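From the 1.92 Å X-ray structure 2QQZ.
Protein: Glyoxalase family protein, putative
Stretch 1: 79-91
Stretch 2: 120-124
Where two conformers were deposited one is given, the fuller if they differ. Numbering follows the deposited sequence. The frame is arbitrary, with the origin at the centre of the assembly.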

# COMPACT_ATOMS: atom_id res chain seq x y z
N TYR A 79 8.67 6.56 1.08
CA TYR A 79 9.98 7.00 1.55
C TYR A 79 10.37 8.23 0.74
O TYR A 79 10.26 8.24 -0.53
CB TYR A 79 11.05 5.89 1.42
CG TYR A 79 12.28 6.23 2.26
CD1 TYR A 79 12.39 5.77 3.58
CD2 TYR A 79 13.29 7.10 1.79
CE1 TYR A 79 13.48 6.09 4.37
CE2 TYR A 79 14.40 7.45 2.61
CZ TYR A 79 14.47 6.91 3.89
OH TYR A 79 15.50 7.20 4.75
N VAL A 80 10.81 9.27 1.48
CA VAL A 80 11.17 10.60 0.94
C VAL A 80 12.64 11.01 1.27
O VAL A 80 13.06 10.94 2.42
CB VAL A 80 10.13 11.67 1.45
CG1 VAL A 80 10.53 13.04 1.11
CG2 VAL A 80 8.69 11.37 0.89
N LEU A 81 13.43 11.42 0.26
CA LEU A 81 14.72 12.07 0.53
C LEU A 81 14.49 13.51 0.94
O LEU A 81 13.68 14.21 0.30
CB LEU A 81 15.53 12.10 -0.74
CG LEU A 81 16.41 10.91 -1.05
CD1 LEU A 81 17.20 11.16 -2.41
CD2 LEU A 81 17.40 10.72 0.10
N LYS A 82 15.17 13.97 2.01
CA LYS A 82 15.16 15.40 2.38
C LYS A 82 13.73 15.79 2.76
O LYS A 82 13.20 16.79 2.29
CB LYS A 82 15.68 16.25 1.20
CG LYS A 82 16.33 17.58 1.57
CD LYS A 82 17.76 17.46 1.62
CE LYS A 82 18.39 18.56 2.46
NZ LYS A 82 18.45 19.90 1.80
N ILE A 83 13.10 14.96 3.60
CA ILE A 83 11.69 15.14 3.96
C ILE A 83 11.32 16.55 4.48
O ILE A 83 10.21 17.01 4.22
CB ILE A 83 11.25 14.06 5.01
CG1 ILE A 83 9.75 14.06 5.16
CG2 ILE A 83 11.97 14.26 6.36
CD1 ILE A 83 9.19 12.66 5.49
N ASP A 84 12.27 17.14 5.21
CA ASP A 84 12.19 18.47 5.75
C ASP A 84 11.74 19.43 4.65
O ASP A 84 10.69 20.08 4.75
CB ASP A 84 13.55 18.90 6.37
CG ASP A 84 14.82 18.31 5.61
OD1 ASP A 84 14.96 17.07 5.51
OD2 ASP A 84 15.71 19.10 5.18
N GLU A 85 12.52 19.44 3.59
CA GLU A 85 12.37 20.32 2.42
C GLU A 85 11.12 19.93 1.60
O GLU A 85 10.41 20.79 1.06
CB GLU A 85 13.64 20.22 1.58
CG GLU A 85 13.67 21.17 0.43
CD GLU A 85 14.80 20.86 -0.58
OE1 GLU A 85 15.96 20.65 -0.14
OE2 GLU A 85 14.51 20.83 -1.81
N PHE A 86 10.84 18.63 1.50
CA PHE A 86 9.62 18.18 0.82
C PHE A 86 8.40 18.74 1.53
O PHE A 86 7.52 19.30 0.89
CB PHE A 86 9.58 16.67 0.81
CG PHE A 86 8.32 16.08 0.24
CD1 PHE A 86 7.99 16.27 -1.10
CD2 PHE A 86 7.52 15.26 1.03
CE1 PHE A 86 6.86 15.68 -1.65
CE2 PHE A 86 6.40 14.66 0.50
CZ PHE A 86 6.07 14.87 -0.85
N LYS A 87 8.37 18.58 2.86
CA LYS A 87 7.26 19.07 3.68
C LYS A 87 7.01 20.59 3.53
O LYS A 87 5.85 21.01 3.38
CB LYS A 87 7.49 18.75 5.16
CG LYS A 87 6.26 19.08 6.04
CD LYS A 87 6.40 18.44 7.40
CE LYS A 87 6.97 19.42 8.36
NZ LYS A 87 6.80 18.91 9.75
N GLN A 88 8.06 21.41 3.55
CA GLN A 88 7.87 22.84 3.34
C GLN A 88 7.43 23.19 1.92
O GLN A 88 6.81 24.23 1.72
CB GLN A 88 9.12 23.65 3.73
CG GLN A 88 9.34 23.76 5.22
CD GLN A 88 8.09 24.13 6.00
OE1 GLN A 88 7.35 25.05 5.64
NE2 GLN A 88 7.87 23.43 7.10
N GLU A 89 7.76 22.34 0.94
CA GLU A 89 7.23 22.55 -0.42
C GLU A 89 5.72 22.25 -0.50
O GLU A 89 4.99 22.88 -1.29
CB GLU A 89 7.97 21.72 -1.48
CG GLU A 89 9.39 22.12 -1.75
CD GLU A 89 9.56 23.64 -1.93
OE1 GLU A 89 9.08 24.16 -2.95
OE2 GLU A 89 10.16 24.30 -1.05
N LEU A 90 5.24 21.30 0.30
CA LEU A 90 3.82 21.02 0.36
C LEU A 90 3.08 22.14 1.09
O LEU A 90 2.03 22.59 0.65
CB LEU A 90 3.54 19.65 1.00
CG LEU A 90 4.07 18.39 0.28
CD1 LEU A 90 3.58 17.13 0.99
CD2 LEU A 90 3.76 18.32 -1.23
N ILE A 91 3.62 22.59 2.21
CA ILE A 91 3.02 23.69 2.95
C ILE A 91 2.96 24.93 2.01
O ILE A 91 1.89 25.51 1.82
CB ILE A 91 3.79 23.96 4.25
CG1 ILE A 91 3.49 22.85 5.27
CG2 ILE A 91 3.45 25.35 4.82
CD1 ILE A 91 4.47 22.80 6.41
N GLU A 120 1.11 8.69 3.93
CA GLU A 120 2.19 9.00 4.85
C GLU A 120 3.50 9.15 4.09
O GLU A 120 3.75 8.44 3.09
CB GLU A 120 2.33 7.86 5.83
CG GLU A 120 3.61 8.00 6.76
CD GLU A 120 3.76 6.78 7.63
OE1 GLU A 120 2.74 6.05 7.79
OE2 GLU A 120 4.90 6.55 8.12
N PHE A 121 4.29 10.15 4.49
CA PHE A 121 5.65 10.36 4.02
C PHE A 121 6.62 10.20 5.19
O PHE A 121 6.36 10.72 6.31
CB PHE A 121 5.73 11.72 3.37
CG PHE A 121 4.81 11.87 2.19
CD1 PHE A 121 5.07 11.20 0.99
CD2 PHE A 121 3.66 12.64 2.29
CE1 PHE A 121 4.23 11.34 -0.10
CE2 PHE A 121 2.82 12.75 1.21
CZ PHE A 121 3.11 12.10 0.02
N MSE A 122 7.71 9.46 4.96
CA MSE A 122 8.70 9.22 6.01
C MSE A 122 10.15 9.21 5.51
O MSE A 122 10.38 8.90 4.37
CB MSE A 122 8.46 7.87 6.64
CG MSE A 122 8.46 6.73 5.62
SE MSE A 122 8.50 5.10 6.71
CE MSE A 122 10.47 4.96 6.98
N GLU A 123 11.10 9.50 6.41
CA GLU A 123 12.52 9.30 6.14
C GLU A 123 13.21 8.90 7.43
O GLU A 123 12.85 9.38 8.50
CB GLU A 123 13.10 10.60 5.56
CG GLU A 123 14.53 10.45 5.04
CD GLU A 123 15.11 11.75 4.53
OE1 GLU A 123 14.65 12.83 4.95
OE2 GLU A 123 16.06 11.69 3.73
N ASN A 124 14.17 7.99 7.35
CA ASN A 124 15.01 7.75 8.53
C ASN A 124 15.79 9.00 8.95
O ASN A 124 16.24 9.80 8.10
CB ASN A 124 15.95 6.58 8.30
CG ASN A 124 15.19 5.34 7.92
OD1 ASN A 124 14.12 5.07 8.45
ND2 ASN A 124 15.71 4.59 6.96
O HOH W 1 17.18 9.29 3.72
O HOH W 2 16.24 14.72 5.71

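Packing of stretch 79-91 against strand 120-124 in a putative glyoxalase family protein. Backbone: the end of the strand at 79-80 runs parallel to 120-124, with Y79 bridged to M122 and their side chains on the same face of the sheet. V80 N donates to M122 O (2.9 Å), and the same carbonyl receives a CA-H...O contact from Y79 CA (3.4 Å). After the turn at L81 and K82 the chain enters helix 83-91, which runs back roughly antiparallel to 120-124 (154°), the axes approaching to 9.4 Å. Carboxylate to backbone: E123 bridges the strand end and the helix start. Its OE2 accepts from K82 N (3.0 Å) and its OE1 from I83 N (3.0 Å, nearly linear), so the carboxylate satisfies amides at the helix N-terminus that have no carbonyl partner within the helix. K82, the N-cap residue, sends its own side chain to E85 instead, in a salt bridge (NZ to OE1, 3.2 Å). Tyrosine hydroxyl: Y79 reaches along the strand so that its OH accepts from N124 N (3.0 Å); E123 CA lies off-centre over the ring, 4.2 Å from its centroid. Water: one molecule joins Y79 OH (2.9 Å) to E123 OE2 (2.6 Å). A second donates to both D84 OD1 (2.7 Å) and E123 OE1 (2.6 Å), easing the proximity of two like charges whose OD1 and OE1 atoms are 4.3 Å apart. Apolar contacts: F121 is the hub beneath the helix. F86 presents its edge to the F121 ring face (centroids 5.0 Å apart, planes at 74°), directing the slightly positive ring hydrogens at the pi cloud. V80 CG2 packs against F121 CD1 (3.6 Å), while I83 CD1 lies 3.5 Å from M122 CA, filling space between helix and strand. Y79 CD1 meets CE of selenomethionine M122 at 4.0 Å.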